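Local coordinates for protein plantazolicin methyltransferase BamL (Bacillus amyloliquefaciens subsp. plantarum, PDB 5DLY) that probably transfers methyl groups from S-adenosylmethionine to a nitrogen of desmethylplantazolicin, yielding the antibiotic plantazolicin, at residues 126-131 / 155-160; 190-195 / 211-216; 219-224 / 259-264. One frame throughout, in Å; residues are numbered along the deposited sequence.

Interaction 1 of 3, residues 126-131 / 155-160; sequences IIFIHL and CIYIVD. With 5D7 (prop-2-en-1-yl 2-[(1S)-1-amino-4-carbamimidamidobutyl]-1,3-thiazole-4-carboxylate), chain B; SAH (S-adenosyl-L-homocysteine), chain C.
Phe128 lies beside Tyr157, their side chains pointing the same way from one face of the sheet, and the two rings meet where Phe128 CE1 comes 3.8 Å from Tyr157 CD2. Phe128 CG is anti to the backbone N (chi1 -168°), beside the carbonyl carbon, and His130 CB lies over the rim of one face of the ring; Val159 CG2 takes the equivalent place on Tyr157. On the reverse face, Ile129 CD1 touches two isoleucines of the partner strand, 3.9 Å from both Ile156 CG2 and Ile158 CG1, the latter side chain lying side by side with it, and helix 139-148 packs against Ile127, Ile129 and Ile156 through Leu146. The strands run parallel, 9° apart in direction: Ile127 bonds to Cys155 and Tyr157, the neighbours of Ile156 opposite it, and Ile129 to Tyr157 and Val159, as in a parallel pair. Ile129 N donates almost straight to Tyr157 O (173° at the hydrogen), and Leu131 N closes the series at 2.7 Å from Val159 O. A water donates to both Ile129 O and Val159 O, bridging the ends of the strands. Just beyond, the carbonyls turn to the ligands. His130 O accepts from the amino N of S-adenosylhomocysteine (2.8 Å), and Leu131 O from the amino N of the substrate analogue (3.0 Å). Asp160 faces the guanidinium of the analogue with both oxygens, OD1 2.9 Å from NE and OD2 2.9 Å from NH2, while Gly134 N also bonds to OD2. Such ligand-binding carboxy-terminal ends of parallel central strands are characteristic of the Rossmann-like methyltransferase fold.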
loop_
_atom_site.group_PDB
_atom_site.type_symbol
_atom_site.label_atom_id
_atom_site.label_comp_id
_atom_site.label_asym_id
_atom_site.label_seq_id
_atom_site.Cartn_x
_atom_site.Cartn_y
_atom_site.Cartn_z
ATOM N N ILE A 126 11.594 1.773 -4.982
ATOM C CA ILE A 126 10.186 1.874 -4.605
ATOM C C ILE A 126 9.902 0.943 -3.444
ATOM O O ILE A 126 10.279 -0.225 -3.474
ATOM C CB ILE A 126 9.250 1.515 -5.783
ATOM C CG1 ILE A 126 9.567 2.409 -6.996
ATOM C CG2 ILE A 126 7.783 1.610 -5.360
ATOM C CD1 ILE A 126 8.790 2.070 -8.247
ATOM N N ILE A 127 9.242 1.486 -2.429
ATOM C CA ILE A 127 8.705 0.703 -1.330
ATOM C C ILE A 127 7.190 0.901 -1.360
ATOM O O ILE A 127 6.707 2.028 -1.355
ATOM C CB ILE A 127 9.332 1.120 0.023
ATOM C CG1 ILE A 127 10.861 0.979 -0.033
ATOM C CG2 ILE A 127 8.727 0.304 1.160
ATOM C CD1 ILE A 127 11.596 1.498 1.191
ATOM N N PHE A 128 6.448 -0.201 -1.432
ATOM C CA PHE A 128 4.998 -0.163 -1.630
ATOM C C PHE A 128 4.304 -0.706 -0.389
ATOM O O PHE A 128 4.653 -1.778 0.114
ATOM C CB PHE A 128 4.679 -1.059 -2.831
ATOM C CG PHE A 128 3.274 -0.938 -3.391
ATOM C CD1 PHE A 128 2.574 0.266 -3.421
ATOM C CD2 PHE A 128 2.678 -2.067 -3.967
ATOM C CE1 PHE A 128 1.313 0.341 -4.003
ATOM C CE2 PHE A 128 1.427 -1.995 -4.541
ATOM C CZ PHE A 128 0.741 -0.790 -4.560
ATOM N N ILE A 129 3.342 0.050 0.134
ATOM C CA ILE A 129 2.564 -0.403 1.289
ATOM C C ILE A 129 1.094 -0.283 0.908
ATOM O O ILE A 129 0.458 0.763 1.111
ATOM C CB ILE A 129 2.844 0.429 2.564
ATOM C CG1 ILE A 129 4.356 0.628 2.798
ATOM C CG2 ILE A 129 2.197 -0.242 3.760
ATOM C CD1 ILE A 129 4.675 1.460 4.033
ATOM N N HIS A 130 0.547 -1.356 0.343
ATOM C CA HIS A 130 -0.773 -1.302 -0.263
ATOM C C HIS A 130 -1.814 -1.981 0.613
ATOM O O HIS A 130 -1.741 -3.183 0.885
ATOM C CB HIS A 130 -0.715 -1.967 -1.652
ATOM C CG HIS A 130 -1.950 -1.780 -2.480
ATOM N ND1 HIS A 130 -2.280 -0.589 -3.088
ATOM C CD2 HIS A 130 -2.904 -2.669 -2.848
ATOM C CE1 HIS A 130 -3.409 -0.742 -3.761
ATOM N NE2 HIS A 130 -3.802 -1.999 -3.640
ATOM N N LEU A 131 -2.803 -1.191 1.028
ATOM C CA LEU A 131 -3.965 -1.676 1.777
ATOM C C LEU A 131 -3.608 -2.492 3.034
ATOM O O LEU A 131 -4.246 -3.516 3.339
ATOM C CB LEU A 131 -4.956 -2.401 0.830
ATOM C CG LEU A 131 -5.403 -1.634 -0.425
ATOM C CD1 LEU A 131 -6.340 -2.475 -1.289
ATOM C CD2 LEU A 131 -6.061 -0.307 -0.053
ATOM N N CYS A 155 10.731 6.414 -3.774
ATOM C CA CYS A 155 9.532 6.774 -3.037
ATOM C C CYS A 155 8.952 5.588 -2.289
ATOM O O CYS A 155 9.091 4.441 -2.722
ATOM C CB CYS A 155 8.464 7.381 -3.958
ATOM S SG CYS A 155 7.936 6.260 -5.263
ATOM N N ILE A 156 8.326 5.890 -1.154
ATOM C CA ILE A 156 7.366 4.988 -0.509
ATOM C C ILE A 156 5.991 5.441 -0.972
ATOM O O ILE A 156 5.674 6.626 -0.856
ATOM C CB ILE A 156 7.412 5.066 1.036
ATOM C CG1 ILE A 156 8.843 4.881 1.547
ATOM C CG2 ILE A 156 6.492 4.004 1.650
ATOM C CD1 ILE A 156 9.009 4.993 3.048
ATOM N N TYR A 157 5.176 4.516 -1.474
ATOM C CA TYR A 157 3.786 4.813 -1.824
ATOM C C TYR A 157 2.861 3.979 -0.944
ATOM O O TYR A 157 2.958 2.753 -0.923
ATOM C CB TYR A 157 3.525 4.565 -3.318
ATOM C CG TYR A 157 2.120 4.900 -3.795
ATOM C CD1 TYR A 157 1.468 6.051 -3.350
ATOM C CD2 TYR A 157 1.451 4.073 -4.711
ATOM C CE1 TYR A 157 0.183 6.368 -3.795
ATOM C CE2 TYR A 157 0.173 4.385 -5.166
ATOM C CZ TYR A 157 -0.460 5.531 -4.690
ATOM O OH TYR A 157 -1.732 5.852 -5.120
ATOM N N ILE A 158 1.971 4.657 -0.225
ATOM C CA ILE A 158 1.086 4.044 0.765
ATOM C C ILE A 158 -0.349 4.311 0.346
ATOM O O ILE A 158 -0.709 5.461 0.084
ATOM C CB ILE A 158 1.301 4.674 2.172
ATOM C CG1 ILE A 158 2.765 4.555 2.621
ATOM C CG2 ILE A 158 0.375 4.030 3.205
ATOM C CD1 ILE A 158 3.114 5.367 3.857
ATOM N N VAL A 159 -1.159 3.257 0.251
ATOM C CA VAL A 159 -2.580 3.393 -0.056
ATOM C C VAL A 159 -3.314 2.651 1.045
ATOM O O VAL A 159 -3.014 1.509 1.308
ATOM C CB VAL A 159 -2.939 2.785 -1.437
ATOM C CG1 VAL A 159 -4.412 3.009 -1.770
ATOM C CG2 VAL A 159 -2.065 3.396 -2.519
ATOM N N ASP A 160 -4.261 3.304 1.706
ATOM C CA ASP A 160 -5.005 2.642 2.765
ATOM C C ASP A 160 -6.399 3.209 2.960
ATOM O O ASP A 160 -6.747 4.254 2.400
ATOM C CB ASP A 160 -4.228 2.703 4.089
ATOM C CG ASP A 160 -4.552 1.529 5.030
ATOM O OD1 ASP A 160 -5.108 0.497 4.570
ATOM O OD2 ASP A 160 -4.212 1.641 6.232
HETATM O O9 5D7 B . -9.369 -1.514 0.058
HETATM C C6 5D7 B . -10.286 -1.951 0.738
HETATM O O7 5D7 B . -11.649 -1.547 0.496
HETATM C C8 5D7 B . -11.976 -0.528 -0.453
HETATM C C2 5D7 B . -10.045 -2.937 1.818
HETATM N N3 5D7 B . -8.840 -3.544 1.989
HETATM C C4 5D7 B . -8.780 -4.419 3.004
HETATM S S5 5D7 B . -10.336 -4.496 3.767
HETATM C C1 5D7 B . -11.050 -3.333 2.713
HETATM C CA 5D7 B . -7.665 -5.261 3.483
HETATM N N 5D7 B . -6.590 -5.168 2.503
HETATM C CB 5D7 B . -7.173 -4.831 4.873
HETATM C CG 5D7 B . -7.041 -3.321 5.100
HETATM C CD 5D7 B . -5.933 -3.065 6.110
HETATM N NE 5D7 B . -5.899 -1.644 6.431
HETATM C CZ 5D7 B . -6.590 -0.986 7.364
HETATM N NH2 5D7 B . -6.436 0.259 7.499
HETATM N NH1 5D7 B . -7.388 -1.606 8.138
HETATM C C3 5D7 B . -13.465 -0.301 -0.407
HETATM C C5 5D7 B . -14.138 0.016 -1.496
HETATM N N SAH C . -0.491 -5.554 0.141
HETATM C CA SAH C . -1.651 -6.502 0.072
HETATM C CB SAH C . -2.395 -6.505 1.404
HETATM C CG SAH C . -2.808 -7.928 1.788
HETATM S SD SAH C . -3.890 -7.958 3.192
HETATM C C SAH C . -2.591 -6.083 -1.023
HETATM O O SAH C . -2.282 -5.211 -1.827
HETATM O OXT SAH C . -3.705 -6.593 -1.142
HETATM C "C5'" SAH C . -2.853 -7.366 4.498
HETATM C "C4'" SAH C . -1.549 -8.141 4.632
HETATM O "O4'" SAH C . -0.687 -7.462 5.558
HETATM C "C3'" SAH C . -1.752 -9.544 5.204
HETATM O "O3'" SAH C . -1.213 -10.529 4.301
HETATM C "C2'" SAH C . -1.033 -9.519 6.547
HETATM O "O2'" SAH C . -0.430 -10.757 6.937
HETATM C "C1'" SAH C . 0.017 -8.449 6.298
HETATM N N9 SAH C . 0.600 -7.840 7.516
HETATM C C8 SAH C . -0.070 -7.365 8.588
HETATM N N7 SAH C . 0.788 -6.880 9.512
HETATM C C5 SAH C . 2.030 -7.034 9.022
HETATM C C6 SAH C . 3.383 -6.730 9.504
HETATM N N6 SAH C . 3.537 -6.140 10.704
HETATM N N1 SAH C . 4.429 -7.045 8.695
HETATM C C2 SAH C . 4.241 -7.636 7.497
HETATM N N3 SAH C . 3.020 -7.944 6.985
HETATM C C4 SAH C . 1.903 -7.674 7.710
HETATM O O HOH W 1 -1.337 0.666 3.274
#

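Interaction 2 of 3, residues 190-195 / 211-216; sequences LTMEEF and FHVGNS
Glu194 OE1 has two partners: Thr191 N donates to it at 3.1 Å, meeting the oxygen from above the carboxylate plane, and Arg163 NH2 forms a salt bridge with the same atom. Glu194 N returns a bond of 3.2 Å to Thr191 OG1, so the two residues make a capping box with Thr191 at the N-cap. The reciprocal pair fixes the first turn of helix 192-203, whose side chains then reach across to strand 209-214. Met192 does most of this. Its CG is anti to the backbone N (chi1 176°), and bends at the next two torsions fold the thioether end over so that it slides past Val213 in the opposite direction. SD comes 3.1 Å from Val213 CG1, a very tight approach for sulfur and carbon, and CE continues along the chain to lie 3.5 Å from Gly214 C and 3.8 Å from Asn215 CB. Strand 209-214 is the outermost strand on its side of the mixed sheet, strand 6, last in the 3-2-1-4-5-7-6 order found in class I methyltransferases, and the helix that precedes it lies over one face of that edge. One turn on, Phe195 crosses Val213 obliquely, its CD2 3.4 Å from Val213 CG1; that single methyl therefore meets both the sulfur and the ring. Val213 is also covered by Lys196 and Leu199 from the same helix. Met192 and Phe195 both extend further, touching Leu258 at the start of the neighbouring strand 258-265.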
loop_
_atom_site.group_PDB
_atom_site.type_symbol
_atom_site.label_atom_id
_atom_site.label_comp_id
_atom_site.label_asym_id
_atom_site.label_seq_id
_atom_site.Cartn_x
_atom_site.Cartn_y
_atom_site.Cartn_z
ATOM N N LEU A 190 -6.411 5.255 9.862
ATOM C CA LEU A 190 -6.186 6.661 10.155
ATOM C C LEU A 190 -7.165 7.506 9.354
ATOM O O LEU A 190 -7.740 7.048 8.358
ATOM C CB LEU A 190 -4.754 7.066 9.794
ATOM C CG LEU A 190 -3.630 6.340 10.551
ATOM C CD1 LEU A 190 -2.281 6.660 9.930
ATOM C CD2 LEU A 190 -3.632 6.635 12.047
ATOM N N THR A 191 -7.347 8.748 9.788
ATOM C CA THR A 191 -8.028 9.749 8.987
ATOM C C THR A 191 -6.992 10.472 8.137
ATOM O O THR A 191 -5.787 10.383 8.392
ATOM C CB THR A 191 -8.740 10.800 9.858
ATOM O OG1 THR A 191 -7.771 11.458 10.686
ATOM C CG2 THR A 191 -9.807 10.164 10.729
ATOM N N MET A 192 -7.463 11.196 7.128
ATOM C CA MET A 192 -6.598 12.036 6.318
ATOM C C MET A 192 -5.725 12.963 7.172
ATOM O O MET A 192 -4.514 13.056 6.961
ATOM C CB MET A 192 -7.443 12.854 5.342
ATOM C CG MET A 192 -6.640 13.837 4.518
ATOM S SD MET A 192 -5.244 13.016 3.744
ATOM C CE MET A 192 -6.088 12.051 2.496
ATOM N N GLU A 193 -6.359 13.639 8.129
ATOM C CA GLU A 193 -5.677 14.538 9.052
ATOM C C GLU A 193 -4.535 13.839 9.805
ATOM O O GLU A 193 -3.413 14.357 9.866
ATOM C CB GLU A 193 -6.703 15.112 10.034
ATOM C CG GLU A 193 -6.134 16.003 11.120
ATOM C CD GLU A 193 -7.194 16.412 12.124
ATOM O OE1 GLU A 193 -7.491 15.622 13.048
ATOM O OE2 GLU A 193 -7.726 17.529 11.981
ATOM N N GLU A 194 -4.818 12.665 10.365
ATOM C CA GLU A 194 -3.822 11.911 11.132
ATOM C C GLU A 194 -2.681 11.420 10.255
ATOM O O GLU A 194 -1.526 11.432 10.673
ATOM C CB GLU A 194 -4.463 10.721 11.845
ATOM C CG GLU A 194 -5.396 11.106 12.982
ATOM C CD GLU A 194 -6.292 9.966 13.413
ATOM O OE1 GLU A 194 -6.377 8.945 12.688
ATOM O OE2 GLU A 194 -6.918 10.082 14.490
ATOM N N PHE A 195 -3.026 10.970 9.052
ATOM C CA PHE A 195 -2.053 10.466 8.090
ATOM C C PHE A 195 -1.099 11.575 7.651
ATOM O O PHE A 195 0.120 11.360 7.574
ATOM C CB PHE A 195 -2.817 9.867 6.901
ATOM C CG PHE A 195 -1.972 9.078 5.928
ATOM C CD1 PHE A 195 -1.016 8.167 6.365
ATOM C CD2 PHE A 195 -2.188 9.215 4.565
ATOM C CE1 PHE A 195 -0.265 7.429 5.448
ATOM C CE2 PHE A 195 -1.448 8.478 3.644
ATOM C CZ PHE A 195 -0.483 7.588 4.092
ATOM N N PHE A 211 6.939 14.784 1.424
ATOM C CA PHE A 211 5.726 13.968 1.411
ATOM C C PHE A 211 4.584 14.619 0.647
ATOM O O PHE A 211 4.566 15.828 0.430
ATOM C CB PHE A 211 5.277 13.599 2.839
ATOM C CG PHE A 211 4.463 14.663 3.529
ATOM C CD1 PHE A 211 5.086 15.684 4.247
ATOM C CD2 PHE A 211 3.069 14.635 3.477
ATOM C CE1 PHE A 211 4.333 16.661 4.886
ATOM C CE2 PHE A 211 2.310 15.609 4.113
ATOM C CZ PHE A 211 2.946 16.622 4.822
ATOM N N HIS A 212 3.620 13.796 0.244
ATOM C CA HIS A 212 2.349 14.291 -0.260
ATOM C C HIS A 212 1.250 13.353 0.200
ATOM O O HIS A 212 1.439 12.133 0.208
ATOM C CB HIS A 212 2.339 14.387 -1.788
ATOM C CG HIS A 212 1.043 14.893 -2.347
ATOM N ND1 HIS A 212 0.794 16.231 -2.563
ATOM C CD2 HIS A 212 -0.085 14.239 -2.713
ATOM C CE1 HIS A 212 -0.424 16.380 -3.057
ATOM N NE2 HIS A 212 -0.980 15.185 -3.157
ATOM N N VAL A 213 0.108 13.918 0.572
ATOM C CA VAL A 213 -1.066 13.125 0.936
ATOM C C VAL A 213 -2.287 13.690 0.221
ATOM O O VAL A 213 -2.396 14.904 0.021
ATOM C CB VAL A 213 -1.305 13.078 2.468
ATOM C CG1 VAL A 213 -2.454 12.156 2.821
ATOM C CG2 VAL A 213 -0.064 12.605 3.216
ATOM N N GLY A 214 -3.200 12.804 -0.173
ATOM C CA GLY A 214 -4.431 13.225 -0.832
ATOM C C GLY A 214 -5.401 12.071 -0.912
ATOM O O GLY A 214 -5.007 10.912 -0.800
ATOM N N ASN A 215 -6.675 12.382 -1.104
ATOM C CA ASN A 215 -7.667 11.323 -1.241
ATOM C C ASN A 215 -8.241 11.190 -2.646
ATOM O O ASN A 215 -9.170 10.411 -2.867
ATOM C CB ASN A 215 -8.765 11.442 -0.179
ATOM C CG ASN A 215 -9.569 12.712 -0.304
ATOM O OD1 ASN A 215 -9.477 13.433 -1.298
ATOM N ND2 ASN A 215 -10.369 12.998 0.715
ATOM N N SER A 216 -7.675 11.941 -3.589
ATOM C CA SER A 216 -8.018 11.805 -5.005
ATOM C C SER A 216 -7.607 10.441 -5.541
ATOM O O SER A 216 -6.599 9.878 -5.115
ATOM C CB SER A 216 -7.352 12.914 -5.820
ATOM O OG SER A 216 -7.869 14.173 -5.440
#

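Interaction 3 of 3, residues 219-224 / 259-264; sequences GGFDET and HGWIIK
The loop that leaves edge strand 209-214 and leads to helix 226-232 folds back over strand 258-265, and Gly219, Gly220 and Phe221 make the contact against His259 and Trp261. The indole NE1 of Trp261 donates to Gly219 O at 2.8 Å, with 168° at the hydrogen. The acceptor lies in the ring plane of Trp261, and the donor meets a lone pair of the carbonyl within the carbonyl plane, so both partners are well aligned. Gly219 O also stands above the rim of one face of the Phe221 ring. That ring reaches the indole as well: Phe221 CZ lies over one face of Trp261, and Phe221 CE2 comes 3.3 Å from Trp261 NE1 and 3.6 Å from Trp261 CE2. The planes are 30° apart and the Phe221 and five-membered ring centroids 4.7 Å apart, slid so far that the rings barely overlap, while the side chains cross at about a right angle. Strand 258-265 is the antiparallel seventh strand of a class I methyltransferase sheet, inserted between strands 154-160 and 209-214, and on this face Trp261 also stacks with Tyr157 and Phe51. Chi1 (-56°) puts His259 CG beside the backbone N; Gly220 N lies over one face of the ring, 3.5 Å from CG, and Gly219 C is 3.4 Å from His259 CB. Both glycines have positive phi, which favours glycine; a side chain on Gly220 would run into His259 CB, and one on Gly219 would be tight against Trp261 CZ2. Gly220 O is bonded to His212 NE2, and the His212 ring stacks on Phe221. Further on, Asp222 OD2 accepts from Thr224 N (3.0 Å), an Asx turn, and from Thr224 OG1 at 2.6 Å.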
loop_
_atom_site.group_PDB
_atom_site.type_symbol
_atom_site.label_atom_id
_atom_site.label_comp_id
_atom_site.label_asym_id
_atom_site.label_seq_id
_atom_site.Cartn_x
_atom_site.Cartn_y
_atom_site.Cartn_z
ATOM N N GLY A 219 -3.339 8.519 -7.078
ATOM C CA GLY A 219 -2.215 8.849 -6.207
ATOM C C GLY A 219 -2.451 9.987 -5.232
ATOM O O GLY A 219 -1.498 10.513 -4.668
ATOM N N GLY A 220 -3.714 10.364 -5.041
ATOM C CA GLY A 220 -4.064 11.481 -4.160
ATOM C C GLY A 220 -3.689 12.838 -4.729
ATOM O O GLY A 220 -3.639 13.830 -3.986
ATOM N N PHE A 221 -3.403 12.881 -6.030
ATOM C CA PHE A 221 -3.085 14.134 -6.713
ATOM C C PHE A 221 -4.346 14.698 -7.340
ATOM O O PHE A 221 -5.051 13.993 -8.058
ATOM C CB PHE A 221 -1.998 13.928 -7.770
ATOM C CG PHE A 221 -0.689 13.448 -7.206
ATOM C CD1 PHE A 221 0.073 14.276 -6.388
ATOM C CD2 PHE A 221 -0.222 12.167 -7.489
ATOM C CE1 PHE A 221 1.280 13.825 -5.857
ATOM C CE2 PHE A 221 0.985 11.716 -6.967
ATOM C CZ PHE A 221 1.732 12.550 -6.150
ATOM N N ASP A 222 -4.635 15.964 -7.049
ATOM C CA ASP A 222 -5.829 16.614 -7.592
ATOM C C ASP A 222 -5.753 16.681 -9.109
ATOM O O ASP A 222 -4.674 16.846 -9.671
ATOM C CB ASP A 222 -5.991 18.022 -7.023
ATOM C CG ASP A 222 -7.306 18.653 -7.417
ATOM O OD1 ASP A 222 -8.336 18.311 -6.802
ATOM O OD2 ASP A 222 -7.309 19.486 -8.349
ATOM N N GLU A 223 -6.909 16.582 -9.765
ATOM C CA GLU A 223 -6.970 16.562 -11.224
ATOM C C GLU A 223 -6.396 17.813 -11.906
ATOM O O GLU A 223 -6.074 17.768 -13.093
ATOM C CB GLU A 223 -8.406 16.326 -11.690
ATOM C CG GLU A 223 -9.349 17.480 -11.394
ATOM C CD GLU A 223 -10.795 17.142 -11.695
ATOM O OE1 GLU A 223 -11.132 15.939 -11.749
ATOM O OE2 GLU A 223 -11.595 18.085 -11.869
ATOM N N THR A 224 -6.275 18.910 -11.155
ATOM C CA THR A 224 -5.692 20.163 -11.670
ATOM C C THR A 224 -4.188 20.307 -11.403
ATOM O O THR A 224 -3.568 21.290 -11.833
ATOM C CB THR A 224 -6.389 21.416 -11.101
ATOM O OG1 THR A 224 -6.210 21.470 -9.683
ATOM C CG2 THR A 224 -7.875 21.432 -11.444
ATOM N N HIS A 259 -3.957 8.254 0.086
ATOM C CA HIS A 259 -2.780 8.054 -0.759
ATOM C C HIS A 259 -1.654 8.899 -0.200
ATOM O O HIS A 259 -1.808 10.109 -0.051
ATOM C CB HIS A 259 -3.068 8.478 -2.201
ATOM C CG HIS A 259 -4.237 7.777 -2.807
ATOM N ND1 HIS A 259 -5.535 8.154 -2.546
ATOM C CD2 HIS A 259 -4.311 6.721 -3.655
ATOM C CE1 HIS A 259 -6.361 7.354 -3.195
ATOM N NE2 HIS A 259 -5.647 6.488 -3.886
ATOM N N GLY A 260 -0.534 8.267 0.138
ATOM C CA GLY A 260 0.594 8.980 0.742
ATOM C C GLY A 260 1.886 8.640 0.039
ATOM O O GLY A 260 2.101 7.486 -0.345
ATOM N N TRP A 261 2.723 9.655 -0.171
ATOM C CA TRP A 261 4.043 9.478 -0.764
ATOM C C TRP A 261 5.105 10.049 0.144
ATOM O O TRP A 261 4.942 11.150 0.694
ATOM C CB TRP A 261 4.164 10.195 -2.118
ATOM C CG TRP A 261 3.128 9.841 -3.132
ATOM C CD1 TRP A 261 1.850 10.306 -3.186
ATOM C CD2 TRP A 261 3.289 8.960 -4.248
ATOM N NE1 TRP A 261 1.191 9.759 -4.259
ATOM C CE2 TRP A 261 2.054 8.937 -4.937
ATOM C CE3 TRP A 261 4.362 8.201 -4.747
ATOM C CZ2 TRP A 261 1.851 8.162 -6.083
ATOM C CZ3 TRP A 261 4.160 7.426 -5.890
ATOM C CH2 TRP A 261 2.910 7.414 -6.544
ATOM N N ILE A 262 6.186 9.289 0.305
ATOM C CA ILE A 262 7.415 9.766 0.919
ATOM C C ILE A 262 8.466 9.693 -0.188
ATOM O O ILE A 262 8.805 8.606 -0.671
ATOM C CB ILE A 262 7.787 8.923 2.158
ATOM C CG1 ILE A 262 6.768 9.146 3.278
ATOM C CG2 ILE A 262 9.162 9.298 2.694
ATOM C CD1 ILE A 262 6.720 8.020 4.293
ATOM N N ILE A 263 8.949 10.860 -0.609
ATOM C CA ILE A 263 9.755 10.988 -1.824
ATOM C C ILE A 263 11.175 11.431 -1.478
ATOM O O ILE A 263 11.361 12.448 -0.817
ATOM C CB ILE A 263 9.115 12.010 -2.794
ATOM C CG1 ILE A 263 7.723 11.532 -3.224
ATOM C CG2 ILE A 263 10.004 12.246 -4.016
ATOM C CD1 ILE A 263 6.734 12.658 -3.453
ATOM N N LYS A 264 12.162 10.654 -1.906
ATOM C CA LYS A 264 13.558 11.041 -1.704
ATOM C C LYS A 264 14.232 11.371 -3.032
ATOM O O LYS A 264 14.218 10.579 -3.984
ATOM C CB LYS A 264 14.346 9.976 -0.921
ATOM C CG LYS A 264 15.763 10.407 -0.552
ATOM C CD LYS A 264 16.428 9.383 0.349
ATOM C CE LYS A 264 17.836 9.815 0.740
ATOM N NZ LYS A 264 18.356 8.977 1.853
#

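The contacts come in series along the chain but in the order 1, 3, 2 across the sheet. Strand 258-265 of interaction 3 lies between the strands of the other two: Ile158 O is 2.8 Å from Gly260 N on the side of interaction 1, and His212 O is 2.8 Å from Trp261 N on the side of interaction 2. Tyr157 OH also comes 3.2 Å from Gly219 CA, and Phe195 CZ packs 3.8 Å from Ile158 CG2 on the opposite sheet face. Interaction 1 alone holds direct ligand contacts; the side chains of Phe195 and His259 are each about 10 Å from the substrate analogue, and about 14 and 12 Å from S-adenosylhomocysteine.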